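Local structure of putative NADP oxidoreductase BF3122 (Bacteroides fragilis, 3D1L) at residues Ala102-Met107 with Gln170-His175; Val119-Gln124 with Pro138-Ala143. The protein is a putative NADP-dependent oxidoreductase, with a Rossmann-type domain that probably binds NADP and a helical C-terminal region resembling the C-terminal domain of 6-phosphogluconate dehydrogenase. All blocks are in the same frame, centred on the assembly; numbering follows the deposited sequence.

Contact 1 (Ala102-Met107 with Gln170-His175). With MPR (2-mercapto-propion aldehyde), chain E.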
ATOM      1  N   ALA B 102      12.175  21.028  -4.017  1.00 41.09           N
ATOM      2  CA  ALA B 102      10.805  20.853  -4.494  1.00 40.78           C
ATOM      3  C   ALA B 102      10.773  20.334  -5.919  1.00 41.89           C
ATOM      4  O   ALA B 102      11.523  20.798  -6.772  1.00 41.67           O
ATOM      5  CB  ALA B 102      10.039  22.117  -4.389  1.00 40.01           C
ATOM      6  N   GLY B 103       9.879  19.374  -6.168  1.00 42.84           N
ATOM      7  CA  GLY B 103       9.651  18.834  -7.506  1.00 43.50           C
ATOM      8  C   GLY B 103       9.041  19.833  -8.483  1.00 44.54           C
ATOM      9  O   GLY B 103       9.335  19.804  -9.685  1.00 44.33           O
ATOM     10  N   SER B 104       8.185  20.717  -7.982  1.00 44.19           N
ATOM     11  CA  SER B 104       7.369  21.511  -8.885  1.00 44.00           C
ATOM     12  C   SER B 104       7.639  23.006  -8.716  1.00 44.60           C
ATOM     13  O   SER B 104       6.807  23.827  -9.067  1.00 45.14           O
ATOM     14  CB  SER B 104       5.885  21.172  -8.720  1.00 43.98           C
ATOM     15  OG  SER B 104       5.558  19.911  -9.306  1.00 42.41           O
ATOM     16  N   ILE B 105       8.801  23.351  -8.172  1.00 44.50           N
ATOM     17  CA  ILE B 105       9.244  24.743  -8.133  1.00 44.98           C
ATOM     18  C   ILE B 105      10.414  24.886  -9.102  1.00 45.12           C
ATOM     19  O   ILE B 105      11.375  24.123  -9.018  1.00 45.38           O
ATOM     20  CB  ILE B 105       9.683  25.173  -6.721  1.00 44.58           C
ATOM     21  CG1 ILE B 105       8.508  25.176  -5.747  1.00 45.19           C
ATOM     22  CG2 ILE B 105      10.323  26.560  -6.729  1.00 44.85           C
ATOM     23  CD1 ILE B 105       8.976  25.511  -4.294  1.00 45.71           C
ATOM     24  N   PRO B 106      10.349  25.867 -10.018  1.00 46.08           N
ATOM     25  CA  PRO B 106      11.448  26.025 -10.980  1.00 46.35           C
ATOM     26  C   PRO B 106      12.731  26.446 -10.289  1.00 47.12           C
ATOM     27  O   PRO B 106      12.679  27.086  -9.231  1.00 47.65           O
ATOM     28  CB  PRO B 106      10.956  27.137 -11.909  1.00 46.19           C
ATOM     29  CG  PRO B 106       9.880  27.816 -11.190  1.00 46.26           C
ATOM     30  CD  PRO B 106       9.286  26.874 -10.206  1.00 45.85           C
HETATM   31  N   MSE B 107      13.880  26.093 -10.866  1.00 47.79           N
HETATM   32  CA  MSE B 107      15.167  26.551 -10.332  1.00 48.61           C
HETATM   33  C   MSE B 107      15.287  28.069 -10.332  1.00 49.12           C
HETATM   34  O   MSE B 107      15.979  28.630  -9.482  1.00 49.62           O
HETATM   35  CB  MSE B 107      16.325  25.972 -11.133  1.00 48.82           C
HETATM   36  CG  MSE B 107      17.688  26.302 -10.571  1.00 48.62           C
HETATM   37 SE   MSE B 107      19.129  25.515 -11.608  0.70 49.29          SE
HETATM   38  CE  MSE B 107      19.030  26.585 -13.209  1.00 48.28           C
ATOM     39  N   GLN B 170      11.425  18.659 -17.085  1.00 40.46           N
ATOM     40  CA  GLN B 170      11.412  17.220 -16.806  1.00 39.55           C
ATOM     41  C   GLN B 170      10.970  16.941 -15.367  1.00 39.76           C
ATOM     42  O   GLN B 170      10.251  15.980 -15.121  1.00 40.85           O
ATOM     43  CB  GLN B 170      12.787  16.589 -17.025  1.00 39.73           C
ATOM     44  CG  GLN B 170      13.317  16.475 -18.471  1.00 39.93           C
ATOM     45  CD  GLN B 170      14.815  16.128 -18.494  1.00 39.28           C
ATOM     46  OE1 GLN B 170      15.595  16.698 -17.729  1.00 38.35           O
ATOM     47  NE2 GLN B 170      15.209  15.180 -19.346  1.00 35.06           N
ATOM     48  N   ARG B 171      11.407  17.760 -14.417  1.00 39.14           N
ATOM     49  CA  ARG B 171      11.199  17.455 -12.990  1.00 39.39           C
ATOM     50  C   ARG B 171       9.714  17.650 -12.595  1.00 39.16           C
ATOM     51  O   ARG B 171       9.148  16.878 -11.829  1.00 38.04           O
ATOM     52  CB  ARG B 171      12.150  18.281 -12.109  1.00 38.40           C
ATOM     53  CG  ARG B 171      12.048  17.983 -10.608  1.00 40.96           C
ATOM     54  CD  ARG B 171      12.983  18.838  -9.751  1.00 40.36           C
ATOM     55  NE  ARG B 171      12.689  20.275  -9.808  1.00 41.23           N
ATOM     56  CZ  ARG B 171      13.406  21.158 -10.498  1.00 42.01           C
ATOM     57  NH1 ARG B 171      14.473  20.758 -11.184  1.00 41.36           N
ATOM     58  NH2 ARG B 171      13.064  22.445 -10.487  1.00 42.75           N
ATOM     59  N   LYS B 172       9.088  18.681 -13.142  1.00 39.62           N
ATOM     60  CA  LYS B 172       7.654  18.849 -12.965  1.00 40.41           C
ATOM     61  C   LYS B 172       6.891  17.628 -13.461  1.00 39.66           C
ATOM     62  O   LYS B 172       6.003  17.137 -12.776  1.00 39.87           O
ATOM     63  CB  LYS B 172       7.138  20.107 -13.666  1.00 40.61           C
ATOM     64  CG  LYS B 172       6.673  21.168 -12.711  1.00 43.40           C
ATOM     65  CD  LYS B 172       5.415  21.914 -13.222  1.00 46.39           C
ATOM     66  CE  LYS B 172       5.692  22.662 -14.532  1.00 44.99           C
ATOM     67  NZ  LYS B 172       4.430  23.253 -15.097  1.00 47.60           N
ATOM     68  N   SER B 173       7.252  17.161 -14.654  1.00 39.20           N
ATOM     69  CA  SER B 173       6.675  15.971 -15.267  1.00 38.67           C
ATOM     70  C   SER B 173       6.783  14.736 -14.366  1.00 38.24           C
ATOM     71  O   SER B 173       5.816  14.000 -14.190  1.00 39.00           O
ATOM     72  CB  SER B 173       7.380  15.701 -16.590  1.00 38.26           C
ATOM     73  OG  SER B 173       6.918  16.606 -17.588  1.00 39.88           O
ATOM     74  N   LEU B 174       7.967  14.510 -13.808  1.00 38.09           N
ATOM     75  CA  LEU B 174       8.201  13.369 -12.940  1.00 38.36           C
ATOM     76  C   LEU B 174       7.356  13.516 -11.680  1.00 37.99           C
ATOM     77  O   LEU B 174       6.739  12.561 -11.229  1.00 38.73           O
ATOM     78  CB  LEU B 174       9.679  13.276 -12.582  1.00 37.50           C
ATOM     79  CG  LEU B 174      10.596  12.857 -13.728  1.00 38.24           C
ATOM     80  CD1 LEU B 174      12.040  13.238 -13.383  1.00 36.19           C
ATOM     81  CD2 LEU B 174      10.484  11.349 -14.012  1.00 33.32           C
ATOM     82  N   HIS B 175       7.333  14.719 -11.120  1.00 37.18           N
ATOM     83  CA  HIS B 175       6.571  14.968  -9.912  1.00 36.69           C
ATOM     84  C   HIS B 175       5.082  14.739 -10.128  1.00 36.34           C
ATOM     85  O   HIS B 175       4.408  14.176  -9.267  1.00 36.97           O
ATOM     86  CB  HIS B 175       6.860  16.378  -9.340  1.00 36.50           C
ATOM     87  CG  HIS B 175       6.208  16.632  -8.009  1.00 35.97           C
ATOM     88  ND1 HIS B 175       5.854  17.891  -7.573  1.00 34.95           N
ATOM     89  CD2 HIS B 175       5.818  15.779  -7.031  1.00 36.67           C
ATOM     90  CE1 HIS B 175       5.291  17.808  -6.383  1.00 34.59           C
ATOM     91  NE2 HIS B 175       5.256  16.537  -6.027  1.00 36.73           N
TER
HETATM   92  C1  MPR E 301       5.360  13.755  -4.362  1.00 55.04           C
HETATM   93  O   MPR E 301       4.343  14.372  -3.934  1.00 53.43           O
HETATM   94  C2  MPR E 301       5.521  12.273  -4.518  1.00 54.75           C
HETATM   95  C3  MPR E 301       6.941  11.729  -4.567  1.00 54.72           C
HETATM   96  S3  MPR E 301       7.025  10.009  -3.974  1.00 56.71           S
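R171 and H175, one turn apart on the first part of helix 168-198, reach A102-M107, the loop that follows strand 97-100, in a largely polar helix-to-loop contact. The guanidinium of R171 donates to backbone carbonyls of the loop. Its NH2 bonds to I105 O over 2.8 Å, and this oxygen lies at the edge of the guanidinium, only 9° out of its plane. NE makes a weak hydrogen bond to A102 O (3.3 Å, N-H...O 130°). The chain runs extended through CD and then bends (chi3 63°), which places NE beside the loop; on the way CG passes 3.4 Å from G103 O. G103, lacking a side chain, lets the backbone lie against the H175 ring, with G103 C 3.8 Å from ND1. The backbones come nearest at S104 and K172, whose CA atoms are 4.9 Å apart. S104 OG meets H175 ND1 at 2.7 Å in a hydrogen bond at the edge of the imidazole. NE2 bonds weakly to the aldehyde oxygen O of MPR, 3.1 Å away, so both ring nitrogens have a partner, ND1 at close range and NE2 weakly. S104 OG is shared with H241 of the second subunit, whose ring also meets H175 edge-to-face. K172 sends NZ to N240 of that subunit. The loop leads to strand 117-122, while helix 168-198 continues into the helical C-terminal region.

Contact 2 (Val119-Gln124 with Pro138-Ala143). With MPR (2-mercapto-propion aldehyde), chain E.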
ATOM      1  N   VAL B 119      18.738  22.912  -7.755  1.00 40.99           N
ATOM      2  CA  VAL B 119      17.661  22.091  -7.237  1.00 40.04           C
ATOM      3  C   VAL B 119      18.299  20.755  -6.908  1.00 39.87           C
ATOM      4  O   VAL B 119      19.084  20.235  -7.684  1.00 39.51           O
ATOM      5  CB  VAL B 119      16.530  21.915  -8.281  1.00 40.73           C
ATOM      6  CG1 VAL B 119      15.421  20.993  -7.756  1.00 38.78           C
ATOM      7  CG2 VAL B 119      15.957  23.261  -8.666  1.00 41.21           C
ATOM      8  N   PHE B 120      17.978  20.232  -5.740  1.00 40.10           N
ATOM      9  CA  PHE B 120      18.581  19.026  -5.187  1.00 40.27           C
ATOM     10  C   PHE B 120      17.389  18.149  -4.778  1.00 40.39           C
ATOM     11  O   PHE B 120      16.978  18.179  -3.616  1.00 39.48           O
ATOM     12  CB  PHE B 120      19.374  19.453  -3.958  1.00 40.84           C
ATOM     13  CG  PHE B 120      20.388  18.462  -3.472  1.00 41.34           C
ATOM     14  CD1 PHE B 120      21.446  18.051  -4.278  1.00 41.64           C
ATOM     15  CD2 PHE B 120      20.342  18.024  -2.161  1.00 43.58           C
ATOM     16  CE1 PHE B 120      22.401  17.167  -3.807  1.00 43.04           C
ATOM     17  CE2 PHE B 120      21.312  17.140  -1.661  1.00 46.06           C
ATOM     18  CZ  PHE B 120      22.350  16.714  -2.489  1.00 44.12           C
ATOM     19  N   TYR B 121      16.824  17.401  -5.739  1.00 40.32           N
ATOM     20  CA  TYR B 121      15.491  16.765  -5.576  1.00 40.80           C
ATOM     21  C   TYR B 121      15.516  15.225  -5.432  1.00 40.29           C
ATOM     22  O   TYR B 121      15.608  14.527  -6.424  1.00 39.52           O
ATOM     23  CB  TYR B 121      14.599  17.140  -6.770  1.00 40.50           C
ATOM     24  CG  TYR B 121      13.205  16.512  -6.787  1.00 41.23           C
ATOM     25  CD1 TYR B 121      12.320  16.639  -5.691  1.00 38.66           C
ATOM     26  CD2 TYR B 121      12.735  15.877  -7.936  1.00 39.00           C
ATOM     27  CE1 TYR B 121      11.044  16.079  -5.733  1.00 38.50           C
ATOM     28  CE2 TYR B 121      11.462  15.340  -8.001  1.00 39.24           C
ATOM     29  CZ  TYR B 121      10.626  15.436  -6.910  1.00 40.47           C
ATOM     30  OH  TYR B 121       9.375  14.891  -7.024  1.00 42.18           O
ATOM     31  N   PRO B 122      15.482  14.703  -4.201  1.00 40.09           N
ATOM     32  CA  PRO B 122      15.319  13.255  -4.061  1.00 39.73           C
ATOM     33  C   PRO B 122      13.835  12.881  -4.096  1.00 38.83           C
ATOM     34  O   PRO B 122      13.078  13.348  -3.258  1.00 39.34           O
ATOM     35  CB  PRO B 122      15.928  12.957  -2.687  1.00 39.95           C
ATOM     36  CG  PRO B 122      15.749  14.234  -1.881  1.00 39.68           C
ATOM     37  CD  PRO B 122      15.637  15.386  -2.896  1.00 40.67           C
HETATM   38  N   MSE B 123      13.433  12.070  -5.074  1.00 37.72           N
HETATM   39  CA  MSE B 123      12.017  11.763  -5.323  1.00 37.14           C
HETATM   40  C   MSE B 123      11.693  10.436  -4.666  1.00 36.75           C
HETATM   41  O   MSE B 123      12.136   9.375  -5.096  1.00 36.04           O
HETATM   42  CB  MSE B 123      11.760  11.675  -6.836  1.00 37.12           C
HETATM   43  CG  MSE B 123      10.295  11.670  -7.237  1.00 36.58           C
HETATM   44 SE   MSE B 123      10.067  11.577  -9.168  0.50 35.65          SE
HETATM   45  CE  MSE B 123      10.915   9.859  -9.423  1.00 39.08           C
ATOM     46  N   GLN B 124      10.939  10.509  -3.594  1.00 37.30           N
ATOM     47  CA  GLN B 124      10.570   9.345  -2.811  1.00 37.13           C
ATOM     48  C   GLN B 124       9.532   9.833  -1.835  1.00 37.81           C
ATOM     49  O   GLN B 124       9.471  11.017  -1.541  1.00 38.72           O
ATOM     50  CB  GLN B 124      11.802   8.777  -2.064  1.00 37.24           C
ATOM     51  CG  GLN B 124      11.618   7.418  -1.342  1.00 35.95           C
ATOM     52  CD  GLN B 124      10.893   6.387  -2.193  1.00 38.05           C
ATOM     53  OE1 GLN B 124       9.681   6.486  -2.409  1.00 35.77           O
ATOM     54  NE2 GLN B 124      11.631   5.404  -2.700  1.00 37.35           N
ATOM     55  N   PRO B 138      15.794   7.921  -6.766  1.00 41.56           N
ATOM     56  CA  PRO B 138      16.106   8.850  -7.862  1.00 41.37           C
ATOM     57  C   PRO B 138      16.360  10.277  -7.330  1.00 40.93           C
ATOM     58  O   PRO B 138      15.490  10.866  -6.669  1.00 40.48           O
ATOM     59  CB  PRO B 138      14.842   8.820  -8.729  1.00 41.70           C
ATOM     60  CG  PRO B 138      14.113   7.567  -8.339  1.00 42.14           C
ATOM     61  CD  PRO B 138      14.482   7.261  -6.929  1.00 41.12           C
ATOM     62  N   PHE B 139      17.551  10.804  -7.600  1.00 40.62           N
ATOM     63  CA  PHE B 139      17.949  12.123  -7.128  1.00 41.48           C
ATOM     64  C   PHE B 139      18.156  13.012  -8.364  1.00 41.93           C
ATOM     65  O   PHE B 139      19.092  12.788  -9.111  1.00 42.11           O
ATOM     66  CB  PHE B 139      19.289  11.977  -6.419  1.00 41.45           C
ATOM     67  CG  PHE B 139      19.369  12.613  -5.087  1.00 42.52           C
ATOM     68  CD1 PHE B 139      19.307  13.988  -4.941  1.00 42.23           C
ATOM     69  CD2 PHE B 139      19.591  11.830  -3.968  1.00 43.39           C
ATOM     70  CE1 PHE B 139      19.432  14.558  -3.693  1.00 45.31           C
ATOM     71  CE2 PHE B 139      19.730  12.390  -2.719  1.00 42.38           C
ATOM     72  CZ  PHE B 139      19.654  13.740  -2.567  1.00 43.35           C
ATOM     73  N   PHE B 140      17.312  14.021  -8.567  1.00 41.84           N
ATOM     74  CA  PHE B 140      17.428  14.920  -9.720  1.00 41.43           C
ATOM     75  C   PHE B 140      18.079  16.241  -9.383  1.00 42.11           C
ATOM     76  O   PHE B 140      17.732  16.878  -8.364  1.00 42.15           O
ATOM     77  CB  PHE B 140      16.068  15.134 -10.355  1.00 40.54           C
ATOM     78  CG  PHE B 140      15.376  13.849 -10.656  1.00 41.34           C
ATOM     79  CD1 PHE B 140      15.618  13.183 -11.856  1.00 40.03           C
ATOM     80  CD2 PHE B 140      14.529  13.265  -9.714  1.00 39.77           C
ATOM     81  CE1 PHE B 140      15.006  11.985 -12.131  1.00 40.45           C
ATOM     82  CE2 PHE B 140      13.928  12.068  -9.982  1.00 39.44           C
ATOM     83  CZ  PHE B 140      14.162  11.427 -11.192  1.00 40.69           C
ATOM     84  N   ILE B 141      19.035  16.631 -10.237  1.00 42.42           N
ATOM     85  CA  ILE B 141      19.942  17.758  -9.976  1.00 42.78           C
ATOM     86  C   ILE B 141      19.863  18.745 -11.114  1.00 42.75           C
ATOM     87  O   ILE B 141      19.898  18.368 -12.293  1.00 42.49           O
ATOM     88  CB  ILE B 141      21.429  17.302  -9.843  1.00 43.32           C
ATOM     89  CG1 ILE B 141      21.646  16.312  -8.679  1.00 44.13           C
ATOM     90  CG2 ILE B 141      22.417  18.524  -9.753  1.00 43.52           C
ATOM     91  CD1 ILE B 141      20.985  16.623  -7.418  1.00 44.73           C
ATOM     92  N   GLU B 142      19.740  20.008 -10.738  1.00 42.62           N
ATOM     93  CA  GLU B 142      19.864  21.142 -11.648  1.00 42.73           C
ATOM     94  C   GLU B 142      20.705  22.171 -10.876  1.00 42.50           C
ATOM     95  O   GLU B 142      20.625  22.221  -9.642  1.00 42.13           O
ATOM     96  CB  GLU B 142      18.465  21.695 -11.953  1.00 42.54           C
ATOM     97  CG  GLU B 142      18.275  22.252 -13.353  1.00 42.46           C
ATOM     98  CD  GLU B 142      16.926  22.930 -13.509  1.00 42.94           C
ATOM     99  OE1 GLU B 142      16.105  22.823 -12.573  1.00 46.15           O
ATOM    100  OE2 GLU B 142      16.676  23.566 -14.561  1.00 43.30           O
ATOM    101  N   ALA B 143      21.549  22.940 -11.571  1.00 42.26           N
ATOM    102  CA  ALA B 143      22.283  24.045 -10.938  1.00 41.99           C
ATOM    103  C   ALA B 143      22.606  25.175 -11.918  1.00 42.32           C
ATOM    104  O   ALA B 143      22.546  24.990 -13.129  1.00 41.23           O
ATOM    105  CB  ALA B 143      23.542  23.548 -10.246  1.00 42.63           C
TER
HETATM  106  C1  MPR E 301       5.360  13.755  -4.362  1.00 55.04           C
HETATM  107  O   MPR E 301       4.343  14.372  -3.934  1.00 53.43           O
HETATM  108  C2  MPR E 301       5.521  12.273  -4.518  1.00 54.75           C
HETATM  109  C3  MPR E 301       6.941  11.729  -4.567  1.00 54.72           C
HETATM  110  S3  MPR E 301       7.025  10.009  -3.974  1.00 56.71           S
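V119-P122 and F139-A143 run antiparallel (170°) as neighbouring strands, joined by a ladder of five backbone hydrogen bonds. V119 N donates to E142 O at 2.8 Å and E142 N to V119 O at 3.1 Å. Y121 and F140 repeat this, each N donating to the other's O at 2.8 Å. Beyond P122, which has no N-H to give, M123 N closes the ladder on P138 O with a nearly straight bond (176°). F120 bonds through its backbone to H100, F139 to R162 and Y164, and I141 to Y164 and A166. E142 OE1 takes a hydrogen bond from S168 OG and a salt bridge from R171 NH1. On the face of F120 and P122, the edge of the F139 ring points into the F120 ring, CE1 sitting 3.6 Å above its centre, while P122 CB lies over the F139 face as a CH-pi contact. On the other face Y121 CD2 touches F140 CD2. The bend of M123 at chi3 (62°) brings CE to the F140 edge at CE2, while SE lies obliquely beside the ring, a Met-aromatic contact. Helix 146-157 packs on the F120 side and helix 168-198 on the Y121 side, with strands 97-100 and 163-165 flanking the pair.

In the fold
Contacts 1 and 2 lie with their centres about 9 Å apart and touch directly. R171 joins them: NH1 is 3.0 Å from E142 OE1 in their salt bridge, and its CZ packs 3.4 Å from V119 CG1, so the same guanidinium serves both the loop 102-107 and the sheet. M107 CB lies 3.5 Å from E142 OE1, and L174 CD1 meets F140 CE1 at 3.5 Å. Both contacts border the bound MPR, H175 through its ring and Q124 through its backbone, where Q124 C lies 3.3 Å from MPR S3. T125, A178, V179, C182 and N183 complete this pocket. The second subunit reaches both contacts, placing the pocket near the dimer interface.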